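Local coordinates for protein dihydrofolate reductase (PDB 3IA4) that probably reduces 7,8-dihydrofolate to 5,6,7,8-tetrahydrofolate with NADPH as the hydride donor, a key step of folate metabolism, at residues S4-L9 with K33-G38; D110-T115 with P128-Y133. All coordinates share one frame; numbering follows the deposited sequence.

Both contacts are built on the central mixed sheet, whose neighbouring strands 2-9 and 111-117 supply one segment each. Both are buried, their centres about 13 Å apart. The two strands are tied directly: Met5 O lies 2.7 Å from Tyr113 N, and Leu9 N lies 2.8 Å from Thr115 O, both probable hydrogen bonds. Contact 1 is the more central, its centre about 6 Å from the centre of the chain. It joins strand to helix beside methotrexate, and polar groups of both segments bind the ligand. Contact 2, more peripheral at about 11 Å, joins strand to loop and rests on two leucines against a partly exposed tyrosine. Across each pair of segments the touch is apolar.

Contact 1 (S4-L9 with K33-G38); sequences SMIAAL and KRATLG. With MTX (methotrexate), chain F.
Ile6 of strand 2-9 meets Ala35 and Thr36 at the end of helix 26-36. This is the dihydrofolate reductase fold, with the helix packed on the central sheet and the inhibitor methotrexate held between them. The Ile6 side chain can be followed outward. CB points toward the helix. Ile6 CG1 is anti to the backbone N (chi1 177°) and passes the pteridine, 3.5 Å from MTX N3. Ile6 CD1 extends beyond it and ends 3.6 Å from Ala35 CB, methyl to methyl. The other branch, Ile6 CG2, lies 3.9 Å from MTX NA4. It also meets Thr36 CG2, a looser touch in which the two side chains cross at about a right angle. The Thr36 hydroxyl bonds instead to Phe32 O, one turn back, and to Arg58.

The backbone of the same isoleucine binds the drug. Ile6 O accepts a hydrogen bond from MTX NA4 at 2.9 Å, with an N-H...O angle of 159°. Tyr102 OH bonds to this oxygen too, so two partners grip it. Glu28 holds the inhibitor as well, and Ala8 N bonds to the NADPH next door.

Lys33 serves the other end of methotrexate. Its CB and CG pass alongside the carboxylate next to MTX CA, and Lys33 CB comes within 3.5 Å of MTX O1. The chain is extended as far as CE and bends at chi4 (100°). A methionine here, with no ammonium group, would probably leave MTX O2 without this bond and its carboxylate less firmly held, although Arg53 and Arg58 also bond to the ligand. The bend brings Lys33 NZ to 3.2 Å from MTX O2, where it donates a hydrogen bond.

Contact 2 (D110-T115 with P128-Y133); sequences DRLYLT and PDYEQY
Leu114 lays its CD1 methyl over one face of the Tyr130 ring. Leu114 CD1 stands 3.8 Å from the centroid of the Tyr130 ring and 22° off the ring normal, a CH-pi contact. It is displaced toward the hydroxyl end of the ring. The closest ring atom is Tyr130 CZ, 3.6 Å from Leu114 CD1, and the phenol oxygen is almost as near. Glu131 CG covers the other face, 3.7 Å above the plane of the Tyr130 ring and over its centre. The ring is thus sandwiched between a leucine methyl and its own neighbour's methylene.

Leu112 meets the root of the same side chain. Leu112 CD1 lies 3.6 Å from Tyr130 CB and next nearest to Tyr130 CG, approaching the ring obliquely. The leucines are two residues apart, so both point from the same side of the strand. Tyr130 CG sits between its backbone N and carbonyl carbon (chi1 65°), which carries the ring past Leu112 and under the Leu114 methyl.

The tyrosine opens a short 3-10 segment, 130-132. An inverse gamma turn centred on Asp129 precedes it, closed by a weak bond from Tyr130 N to Pro128 O at 2.8 Å. At the far end, Tyr133 N bonds to Tyr130 O, which also accepts from Trp135.

The loop containing Tyr130 leads from strand 125-126 to strand 135-143 and packs on one face of the main sheet. Strand 111-117 runs there between strands 2-9 and 153-160, with Leu158 of the latter also touching the tyrosine, while Pro128 reaches helix 99-105 at Tyr102 and Asn103.

Contact 1 (S4-L9 with K33-G38)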
loop_
_atom_site.group_PDB
_atom_site.type_symbol
_atom_site.label_atom_id
_atom_site.label_comp_id
_atom_site.label_asym_id
_atom_site.label_seq_id
_atom_site.Cartn_x
_atom_site.Cartn_y
_atom_site.Cartn_z
ATOM N N SER A 4 -5.840 -6.915 3.660
ATOM C CA SER A 4 -5.999 -5.452 3.567
ATOM C C SER A 4 -5.055 -4.862 2.551
ATOM O O SER A 4 -3.986 -5.405 2.373
ATOM C CB SER A 4 -5.707 -4.820 4.945
ATOM O OG SER A 4 -6.659 -5.273 5.895
ATOM N N MET A 5 -5.422 -3.736 1.898
ATOM C CA MET A 5 -4.479 -3.053 1.046
ATOM C C MET A 5 -4.396 -1.629 1.576
ATOM O O MET A 5 -5.402 -1.087 2.073
ATOM C CB MET A 5 -4.986 -3.014 -0.433
ATOM C CG MET A 5 -5.411 -4.415 -0.861
ATOM S SD MET A 5 -5.366 -4.712 -2.666
ATOM C CE MET A 5 -6.260 -3.311 -3.308
ATOM N N ILE A 6 -3.231 -1.047 1.492
ATOM C CA ILE A 6 -2.997 0.316 2.041
ATOM C C ILE A 6 -2.340 1.100 0.925
ATOM O O ILE A 6 -1.393 0.621 0.302
ATOM C CB ILE A 6 -2.137 0.333 3.337
ATOM C CG1 ILE A 6 -1.930 1.800 3.746
ATOM C CG2 ILE A 6 -0.787 -0.379 3.103
ATOM C CD1 ILE A 6 -1.397 1.987 5.244
ATOM N N ALA A 7 -2.855 2.308 0.660
ATOM C CA ALA A 7 -2.303 3.154 -0.407
ATOM C C ALA A 7 -2.598 4.603 -0.142
ATOM O O ALA A 7 -3.587 4.902 0.548
ATOM C CB ALA A 7 -3.019 2.774 -1.759
ATOM N N ALA A 8 -1.790 5.495 -0.727
ATOM C CA ALA A 8 -2.080 6.934 -0.648
ATOM C C ALA A 8 -2.409 7.414 -2.089
ATOM O O ALA A 8 -1.611 7.227 -3.009
ATOM C CB ALA A 8 -0.858 7.690 -0.136
ATOM N N LEU A 9 -3.595 7.985 -2.236
ATOM C CA LEU A 9 -4.110 8.401 -3.581
ATOM C C LEU A 9 -4.216 9.908 -3.674
ATOM O O LEU A 9 -4.923 10.530 -2.880
ATOM C CB LEU A 9 -5.510 7.888 -3.833
ATOM C CG LEU A 9 -5.740 6.387 -4.217
ATOM C CD1 LEU A 9 -5.055 5.437 -3.198
ATOM C CD2 LEU A 9 -7.296 6.169 -4.309
ATOM N N LYS A 33 3.472 3.925 8.450
ATOM C CA LYS A 33 4.169 3.142 9.481
ATOM C C LYS A 33 3.246 2.699 10.619
ATOM O O LYS A 33 3.254 1.511 11.007
ATOM C CB LYS A 33 5.327 3.964 10.038
ATOM C CG LYS A 33 6.194 3.122 10.991
ATOM C CD LYS A 33 7.142 4.097 11.715
ATOM C CE LYS A 33 8.027 3.364 12.713
ATOM N NZ LYS A 33 9.401 3.112 12.142
ATOM N N ARG A 34 2.441 3.614 11.170
ATOM C CA ARG A 34 1.531 3.227 12.225
ATOM C C ARG A 34 0.591 2.097 11.777
ATOM O O ARG A 34 0.203 1.204 12.573
ATOM C CB ARG A 34 0.648 4.395 12.682
ATOM C CG ARG A 34 1.346 5.621 13.216
ATOM C CD ARG A 34 0.279 6.560 13.829
ATOM N NE ARG A 34 -0.468 7.374 12.850
ATOM C CZ ARG A 34 0.015 8.506 12.324
ATOM N NH1 ARG A 34 1.231 8.918 12.655
ATOM N NH2 ARG A 34 -0.696 9.219 11.456
ATOM N N ALA A 35 0.199 2.130 10.502
ATOM C CA ALA A 35 -0.813 1.208 10.056
ATOM C C ALA A 35 -0.272 -0.178 9.711
ATOM O O ALA A 35 -1.026 -1.169 9.664
ATOM C CB ALA A 35 -1.609 1.797 8.803
ATOM N N THR A 36 1.031 -0.235 9.462
ATOM C CA THR A 36 1.649 -1.476 9.000
ATOM C C THR A 36 2.587 -2.133 10.048
ATOM O O THR A 36 2.874 -3.324 9.921
ATOM C CB THR A 36 2.445 -1.286 7.706
ATOM O OG1 THR A 36 3.455 -0.301 7.907
ATOM C CG2 THR A 36 1.486 -0.805 6.559
ATOM N N LEU A 37 3.060 -1.375 11.041
ATOM C CA LEU A 37 3.980 -1.992 12.026
ATOM C C LEU A 37 3.344 -3.203 12.665
ATOM O O LEU A 37 2.159 -3.214 12.991
ATOM C CB LEU A 37 4.368 -1.019 13.113
ATOM C CG LEU A 37 5.650 -0.246 12.873
ATOM C CD1 LEU A 37 5.789 0.735 14.052
ATOM C CD2 LEU A 37 6.925 -1.143 12.774
ATOM N N GLY A 38 4.150 -4.244 12.793
ATOM C CA GLY A 38 3.719 -5.496 13.406
ATOM C C GLY A 38 2.969 -6.425 12.475
ATOM O O GLY A 38 2.444 -7.432 12.922
HETATM N N1 MTX F . 1.449 5.511 2.033
HETATM C C2 MTX F . 0.332 4.763 2.154
HETATM N NA2 MTX F . -0.723 5.326 2.774
HETATM N N3 MTX F . 0.288 3.484 1.676
HETATM C C4 MTX F . 1.377 2.919 1.072
HETATM N NA4 MTX F . 1.270 1.701 0.597
HETATM C C4A MTX F . 2.518 3.651 0.977
HETATM N N5 MTX F . 3.636 3.078 0.414
HETATM C C6 MTX F . 4.779 3.828 0.309
HETATM C C7 MTX F . 4.873 5.135 0.785
HETATM N N8 MTX F . 3.740 5.704 1.384
HETATM C C8A MTX F . 2.577 4.946 1.459
HETATM C C9 MTX F . 5.978 3.160 -0.353
HETATM N N10 MTX F . 7.227 3.901 -0.175
HETATM C CM MTX F . 7.832 4.480 -1.400
HETATM C C11 MTX F . 9.098 4.264 3.573
HETATM C C12 MTX F . 9.656 4.870 2.454
HETATM C C13 MTX F . 9.057 4.744 1.218
HETATM C C14 MTX F . 7.864 4.030 1.100
HETATM C C15 MTX F . 7.316 3.455 2.245
HETATM C C16 MTX F . 7.944 3.488 3.460
HETATM C C MTX F . 9.657 4.412 4.923
HETATM O O MTX F . 11.003 4.674 5.123
HETATM N N MTX F . 8.784 4.328 5.924
HETATM C CA MTX F . 9.149 4.298 7.312
HETATM C CT MTX F . 8.476 3.118 7.976
HETATM O O1 MTX F . 7.366 2.705 7.525
HETATM O O2 MTX F . 9.013 2.592 8.983
HETATM C CB MTX F . 8.691 5.559 8.057
HETATM C CG MTX F . 9.355 6.814 7.495
HETATM C CD MTX F . 10.866 6.896 7.738
HETATM O OE1 MTX F . 11.535 7.899 7.355
HETATM O OE2 MTX F . 11.483 5.978 8.318
#

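Contact 2 (D110-T115 with P128-Y133)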
loop_
_atom_site.group_PDB
_atom_site.type_symbol
_atom_site.label_atom_id
_atom_site.label_comp_id
_atom_site.label_asym_id
_atom_site.label_seq_id
_atom_site.Cartn_x
_atom_site.Cartn_y
_atom_site.Cartn_z
ATOM N N ASP A 110 -10.387 -7.491 2.011
ATOM C CA ASP A 110 -11.400 -7.278 3.019
ATOM C C ASP A 110 -11.466 -5.788 3.438
ATOM O O ASP A 110 -12.543 -5.325 3.857
ATOM C CB ASP A 110 -11.013 -8.116 4.255
ATOM C CG ASP A 110 -11.079 -9.620 3.991
ATOM O OD1 ASP A 110 -10.113 -10.321 4.340
ATOM O OD2 ASP A 110 -12.108 -10.134 3.460
ATOM N N ARG A 111 -10.307 -5.096 3.457
ATOM C CA ARG A 111 -10.238 -3.702 3.901
ATOM C C ARG A 111 -9.304 -2.929 2.969
ATOM O O ARG A 111 -8.339 -3.511 2.448
ATOM C CB ARG A 111 -9.647 -3.604 5.327
ATOM C CG ARG A 111 -10.454 -4.267 6.416
ATOM C CD ARG A 111 -9.640 -4.136 7.691
ATOM N NE ARG A 111 -10.462 -4.565 8.815
ATOM C CZ ARG A 111 -9.990 -4.611 10.056
ATOM N NH1 ARG A 111 -8.707 -4.353 10.267
ATOM N NH2 ARG A 111 -10.783 -4.987 11.061
ATOM N N LEU A 112 -9.573 -1.640 2.797
ATOM C CA LEU A 112 -8.662 -0.704 2.160
ATOM C C LEU A 112 -8.332 0.365 3.171
ATOM O O LEU A 112 -9.226 0.977 3.752
ATOM C CB LEU A 112 -9.322 -0.022 0.957
ATOM C CG LEU A 112 -9.768 -1.014 -0.149
ATOM C CD1 LEU A 112 -10.465 -0.205 -1.275
ATOM C CD2 LEU A 112 -8.651 -1.933 -0.683
ATOM N N TYR A 113 -7.050 0.612 3.371
ATOM C CA TYR A 113 -6.615 1.713 4.208
ATOM C C TYR A 113 -6.201 2.799 3.228
ATOM O O TYR A 113 -5.113 2.758 2.659
ATOM C CB TYR A 113 -5.365 1.313 5.019
ATOM C CG TYR A 113 -5.593 0.302 6.146
ATOM C CD1 TYR A 113 -5.147 0.613 7.425
ATOM C CD2 TYR A 113 -6.152 -0.957 5.921
ATOM C CE1 TYR A 113 -5.259 -0.281 8.445
ATOM C CE2 TYR A 113 -6.297 -1.887 6.995
ATOM C CZ TYR A 113 -5.803 -1.514 8.237
ATOM O OH TYR A 113 -5.961 -2.380 9.307
ATOM N N LEU A 114 -7.075 3.763 2.977
ATOM C CA LEU A 114 -6.783 4.776 1.977
ATOM C C LEU A 114 -6.444 6.122 2.606
ATOM O O LEU A 114 -7.190 6.669 3.404
ATOM C CB LEU A 114 -8.004 4.988 1.058
ATOM C CG LEU A 114 -8.483 3.714 0.305
ATOM C CD1 LEU A 114 -9.597 3.996 -0.668
ATOM C CD2 LEU A 114 -7.295 3.071 -0.456
ATOM N N THR A 115 -5.372 6.699 2.142
ATOM C CA THR A 115 -5.145 8.123 2.421
ATOM C C THR A 115 -5.510 8.873 1.143
ATOM O O THR A 115 -5.102 8.452 0.056
ATOM C CB THR A 115 -3.667 8.289 2.672
ATOM O OG1 THR A 115 -3.351 7.599 3.893
ATOM C CG2 THR A 115 -3.291 9.794 2.828
ATOM N N PRO A 128 -6.559 0.900 -8.331
ATOM C CA PRO A 128 -7.706 0.358 -9.059
ATOM C C PRO A 128 -9.042 1.095 -8.749
ATOM O O PRO A 128 -9.147 1.820 -7.779
ATOM C CB PRO A 128 -7.818 -1.084 -8.475
ATOM C CG PRO A 128 -6.706 -1.291 -7.582
ATOM C CD PRO A 128 -5.834 -0.117 -7.533
ATOM N N ASP A 129 -10.052 0.934 -9.604
ATOM C CA ASP A 129 -11.353 1.561 -9.372
ATOM C C ASP A 129 -12.150 0.776 -8.280
ATOM O O ASP A 129 -13.023 -0.068 -8.557
ATOM C CB ASP A 129 -12.131 1.542 -10.708
ATOM C CG ASP A 129 -13.468 2.187 -10.600
ATOM O OD1 ASP A 129 -13.632 2.955 -9.641
ATOM O OD2 ASP A 129 -14.387 1.873 -11.418
ATOM N N TYR A 130 -11.753 0.968 -7.031
ATOM C CA TYR A 130 -12.385 0.245 -5.943
ATOM C C TYR A 130 -13.867 0.589 -5.812
ATOM O O TYR A 130 -14.663 -0.189 -5.252
ATOM C CB TYR A 130 -11.625 0.533 -4.622
ATOM C CG TYR A 130 -11.708 1.966 -4.161
ATOM C CD1 TYR A 130 -10.827 2.956 -4.690
ATOM C CD2 TYR A 130 -12.667 2.370 -3.225
ATOM C CE1 TYR A 130 -10.902 4.285 -4.288
ATOM C CE2 TYR A 130 -12.743 3.720 -2.816
ATOM C CZ TYR A 130 -11.858 4.650 -3.343
ATOM O OH TYR A 130 -11.969 5.940 -2.941
ATOM N N GLU A 131 -14.255 1.717 -6.397
ATOM C CA GLU A 131 -15.637 2.162 -6.238
ATOM C C GLU A 131 -16.576 1.290 -7.077
ATOM O O GLU A 131 -17.783 1.396 -6.948
ATOM C CB GLU A 131 -15.766 3.657 -6.600
ATOM C CG GLU A 131 -14.661 4.538 -5.958
ATOM C CD GLU A 131 -13.384 4.867 -6.895
ATOM O OE1 GLU A 131 -12.650 3.948 -7.462
ATOM O OE2 GLU A 131 -13.067 6.119 -7.008
ATOM N N GLN A 132 -16.052 0.372 -7.874
ATOM C CA GLN A 132 -16.952 -0.640 -8.521
ATOM C C GLN A 132 -17.565 -1.648 -7.530
ATOM O O GLN A 132 -18.554 -2.342 -7.841
ATOM C CB GLN A 132 -16.211 -1.393 -9.628
ATOM C CG GLN A 132 -15.216 -2.347 -9.096
ATOM C CD GLN A 132 -14.461 -3.110 -10.201
ATOM O OE1 GLN A 132 -14.625 -2.865 -11.407
ATOM N NE2 GLN A 132 -13.599 -4.014 -9.775
ATOM N N TYR A 133 -16.980 -1.695 -6.334
ATOM C CA TYR A 133 -17.521 -2.484 -5.204
ATOM C C TYR A 133 -18.147 -1.567 -4.128
ATOM O O TYR A 133 -18.068 -0.337 -4.201
ATOM C CB TYR A 133 -16.387 -3.299 -4.570
ATOM C CG TYR A 133 -15.717 -4.249 -5.516
ATOM C CD1 TYR A 133 -14.348 -4.325 -5.579
ATOM C CD2 TYR A 133 -16.459 -5.093 -6.337
ATOM C CE1 TYR A 133 -13.684 -5.218 -6.407
ATOM C CE2 TYR A 133 -15.800 -6.003 -7.187
ATOM C CZ TYR A 133 -14.411 -6.053 -7.201
ATOM O OH TYR A 133 -13.755 -6.955 -8.042
#